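Local coordinates for protein archaeal actin homolog (Thermoplasma acidophilum, PDB 2FSJ) that polymerizes in the presence of nucleoside triphosphates, optimally ATP, into bundles of helical filaments, as a member of the thermophilic archaeal actin family, at residues G227-A232 with P273-L278. Residues are numbered along the deposited sequence; the frame is centred on the assembly and turned at random.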
ATOM      1  N   GLY A 227      -9.351   6.782  -5.968  1.00 16.22           N
ATOM      2  CA  GLY A 227     -10.515   7.315  -5.273  1.00 16.45           C
ATOM      3  C   GLY A 227     -11.158   8.486  -5.955  1.00 16.62           C
ATOM      4  O   GLY A 227     -12.360   8.704  -5.841  1.00 15.92           O
ATOM      5  N   ASP A 228     -10.367   9.245  -6.687  1.00 15.76           N
ATOM      6  CA  ASP A 228     -10.900  10.345  -7.497  1.00 16.70           C
ATOM      7  C   ASP A 228     -11.727   9.830  -8.664  1.00 16.29           C
ATOM      8  O   ASP A 228     -12.764  10.410  -8.978  1.00 16.25           O
ATOM      9  CB  ASP A 228      -9.797  11.233  -7.977  1.00 17.12           C
ATOM     10  CG  ASP A 228      -9.021  11.871  -6.803  1.00 20.69           C
ATOM     11  OD1 ASP A 228      -9.607  12.709  -6.073  1.00 22.10           O
ATOM     12  OD2 ASP A 228      -7.857  11.534  -6.486  1.00 23.02           O
ATOM     13  N   ALA A 229     -11.301   8.723  -9.255  1.00 15.09           N
ATOM     14  CA  ALA A 229     -12.090   8.049 -10.298  1.00 14.95           C
ATOM     15  C   ALA A 229     -13.357   7.426  -9.712  1.00 14.19           C
ATOM     16  O   ALA A 229     -14.413   7.550 -10.318  1.00 12.62           O
ATOM     17  CB  ALA A 229     -11.261   6.995 -11.056  1.00 13.75           C
ATOM     18  N   ILE A 230     -13.247   6.827  -8.522  1.00 14.75           N
ATOM     19  CA  ILE A 230     -14.410   6.246  -7.814  1.00 16.00           C
ATOM     20  C   ILE A 230     -15.437   7.344  -7.459  1.00 15.82           C
ATOM     21  O   ILE A 230     -16.653   7.182  -7.682  1.00 14.60           O
ATOM     22  CB  ILE A 230     -13.960   5.511  -6.541  1.00 16.74           C
ATOM     23  CG1 ILE A 230     -13.086   4.300  -6.898  1.00 18.34           C
ATOM     24  CG2 ILE A 230     -15.152   5.050  -5.712  1.00 18.46           C
ATOM     25  CD1 ILE A 230     -12.195   3.845  -5.752  1.00 21.74           C
ATOM     26  N   SER A 231     -14.949   8.480  -6.976  1.00 15.30           N
ATOM     27  CA  SER A 231     -15.855   9.590  -6.653  1.00 16.46           C
ATOM     28  C   SER A 231     -16.502  10.161  -7.901  1.00 14.64           C
ATOM     29  O   SER A 231     -17.713  10.494  -7.892  1.00 15.37           O
ATOM     30  CB  SER A 231     -15.135  10.699  -5.884  1.00 15.79           C
ATOM     31  OG  SER A 231     -14.834  10.182  -4.587  1.00 26.21           O
ATOM     32  N   ALA A 232     -15.734  10.292  -8.959  1.00 14.93           N
ATOM     33  CA  ALA A 232     -16.291  10.785 -10.228  1.00 15.25           C
ATOM     34  C   ALA A 232     -17.386   9.834 -10.782  1.00 15.46           C
ATOM     35  O   ALA A 232     -18.416  10.277 -11.244  1.00 14.13           O
ATOM     36  CB  ALA A 232     -15.195  11.029 -11.271  1.00 16.09           C
ATOM     37  N   PRO A 273     -13.628   6.687 -19.779  1.00 25.81           N
ATOM     38  CA  PRO A 273     -13.260   8.111 -19.841  1.00 24.37           C
ATOM     39  C   PRO A 273     -12.777   8.776 -18.525  1.00 23.04           C
ATOM     40  O   PRO A 273     -11.957   9.699 -18.568  1.00 21.46           O
ATOM     41  CB  PRO A 273     -14.559   8.757 -20.320  1.00 24.99           C
ATOM     42  CG  PRO A 273     -15.221   7.683 -21.045  1.00 25.23           C
ATOM     43  CD  PRO A 273     -14.997   6.456 -20.275  1.00 25.92           C
ATOM     44  N   ILE A 274     -13.287   8.312 -17.388  1.00 22.05           N
ATOM     45  CA  ILE A 274     -12.909   8.828 -16.069  1.00 20.62           C
ATOM     46  C   ILE A 274     -11.472   8.327 -15.768  1.00 19.66           C
ATOM     47  O   ILE A 274     -10.632   9.087 -15.340  1.00 19.59           O
ATOM     48  CB  ILE A 274     -13.914   8.328 -15.008  1.00 20.49           C
ATOM     49  CG1 ILE A 274     -15.319   8.934 -15.265  1.00 22.92           C
ATOM     50  CG2 ILE A 274     -13.446   8.634 -13.626  1.00 19.75           C
ATOM     51  CD1 ILE A 274     -16.399   8.136 -14.695  1.00 23.46           C
ATOM     52  N   LEU A 275     -11.217   7.056 -16.014  1.00 19.17           N
ATOM     53  CA  LEU A 275      -9.888   6.463 -15.859  1.00 19.50           C
ATOM     54  C   LEU A 275      -8.832   7.033 -16.787  1.00 20.18           C
ATOM     55  O   LEU A 275      -7.665   7.212 -16.385  1.00 20.81           O
ATOM     56  CB  LEU A 275      -9.951   4.936 -15.988  1.00 18.53           C
ATOM     57  CG  LEU A 275     -10.639   4.199 -14.834  1.00 18.36           C
ATOM     58  CD1 LEU A 275     -10.965   2.725 -15.258  1.00 21.35           C
ATOM     59  CD2 LEU A 275      -9.875   4.247 -13.552  1.00 16.91           C
ATOM     60  N   GLU A 276      -9.211   7.365 -18.002  1.00 21.66           N
ATOM     61  CA  GLU A 276      -8.293   8.059 -18.916  1.00 23.18           C
ATOM     62  C   GLU A 276      -7.969   9.466 -18.420  1.00 22.67           C
ATOM     63  O   GLU A 276      -6.833   9.915 -18.518  1.00 21.57           O
ATOM     64  CB  GLU A 276      -8.914   8.192 -20.309  1.00 24.82           C
ATOM     65  CG  GLU A 276      -7.919   8.609 -21.370  1.00 28.68           C
ATOM     66  CD  GLU A 276      -7.686   7.470 -22.354  1.00 38.90           C
ATOM     67  OE1 GLU A 276      -8.646   7.162 -23.119  1.00 42.96           O
ATOM     68  OE2 GLU A 276      -6.573   6.856 -22.333  1.00 44.55           O
ATOM     69  N   ASP A 277      -8.965  10.145 -17.872  1.00 21.49           N
ATOM     70  CA  ASP A 277      -8.750  11.446 -17.263  1.00 21.36           C
ATOM     71  C   ASP A 277      -7.782  11.341 -16.097  1.00 19.55           C
ATOM     72  O   ASP A 277      -6.911  12.172 -15.978  1.00 19.21           O
ATOM     73  CB  ASP A 277     -10.051  12.079 -16.766  1.00 22.17           C
ATOM     74  CG  ASP A 277      -9.840  13.476 -16.230  1.00 25.39           C
ATOM     75  OD1 ASP A 277      -9.355  14.360 -16.974  1.00 31.85           O
ATOM     76  OD2 ASP A 277     -10.057  13.792 -15.046  1.00 31.21           O
ATOM     77  N   LEU A 278      -7.921  10.318 -15.259  1.00 18.88           N
ATOM     78  CA  LEU A 278      -6.978  10.144 -14.123  1.00 18.85           C
ATOM     79  C   LEU A 278      -5.544   9.969 -14.635  1.00 18.04           C
ATOM     80  O   LEU A 278      -4.608  10.649 -14.191  1.00 17.84           O
ATOM     81  CB  LEU A 278      -7.380   8.930 -13.316  1.00 19.00           C
ATOM     82  CG  LEU A 278      -6.463   8.432 -12.196  1.00 19.40           C
ATOM     83  CD1 LEU A 278      -6.190   9.622 -11.207  1.00 21.79           C
ATOM     84  CD2 LEU A 278      -7.076   7.281 -11.529  1.00 17.74           C
TER
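A229 meets I274, L275 and L278 with a single methyl group, and the 5.9 Å between the CA atoms of A229 and I274 is the shortest CA-CA separation between the segments. Three side chains on two successive turns of 273-278 converge on that methyl. The A229 CB lies 3.8 Å from I274 CG2, the branch through which I274 reaches in: chi1 of -66° sets CG1 beside the backbone N and leaves CG2 anti to it, which points CG2 at A229. Besides the methyl, this branch touches the backbone, 3.6 Å from A229 O. L275 starts off flanking the interface, and its CD2 methyl is what bends in, to 4.0 Å from A229 CB. L278 CD2 stands at 4.2 Å from the same A229 CB. The axes of segments 227-232 and 273-278 approach to 9.4 Å with 147° between their N-to-C directions, a roughly antiparallel crossing; the segments belong to helices 226-241 and 268-290, both within the C-terminal MreB-like region of this actin fold. I230, on the far side of its helix, packs on F247, A250 and the ATP-binding residue Q251 of helix 247-253, while G306, also ATP-binding, is near L278. L275 and L278 also rest on I310 of helix 307-310. Next comes S231, whose OG donates a hydrogen bond to G227 O (3.1 Å); the same carbonyl takes S231 N from the opposite face of its plane, the hydroxyl sitting 27° out of that plane. One turn beyond A229, the A232 CB touches I274 CG2 at 3.8 Å, so that this one methyl of I274 is shared by both alanines.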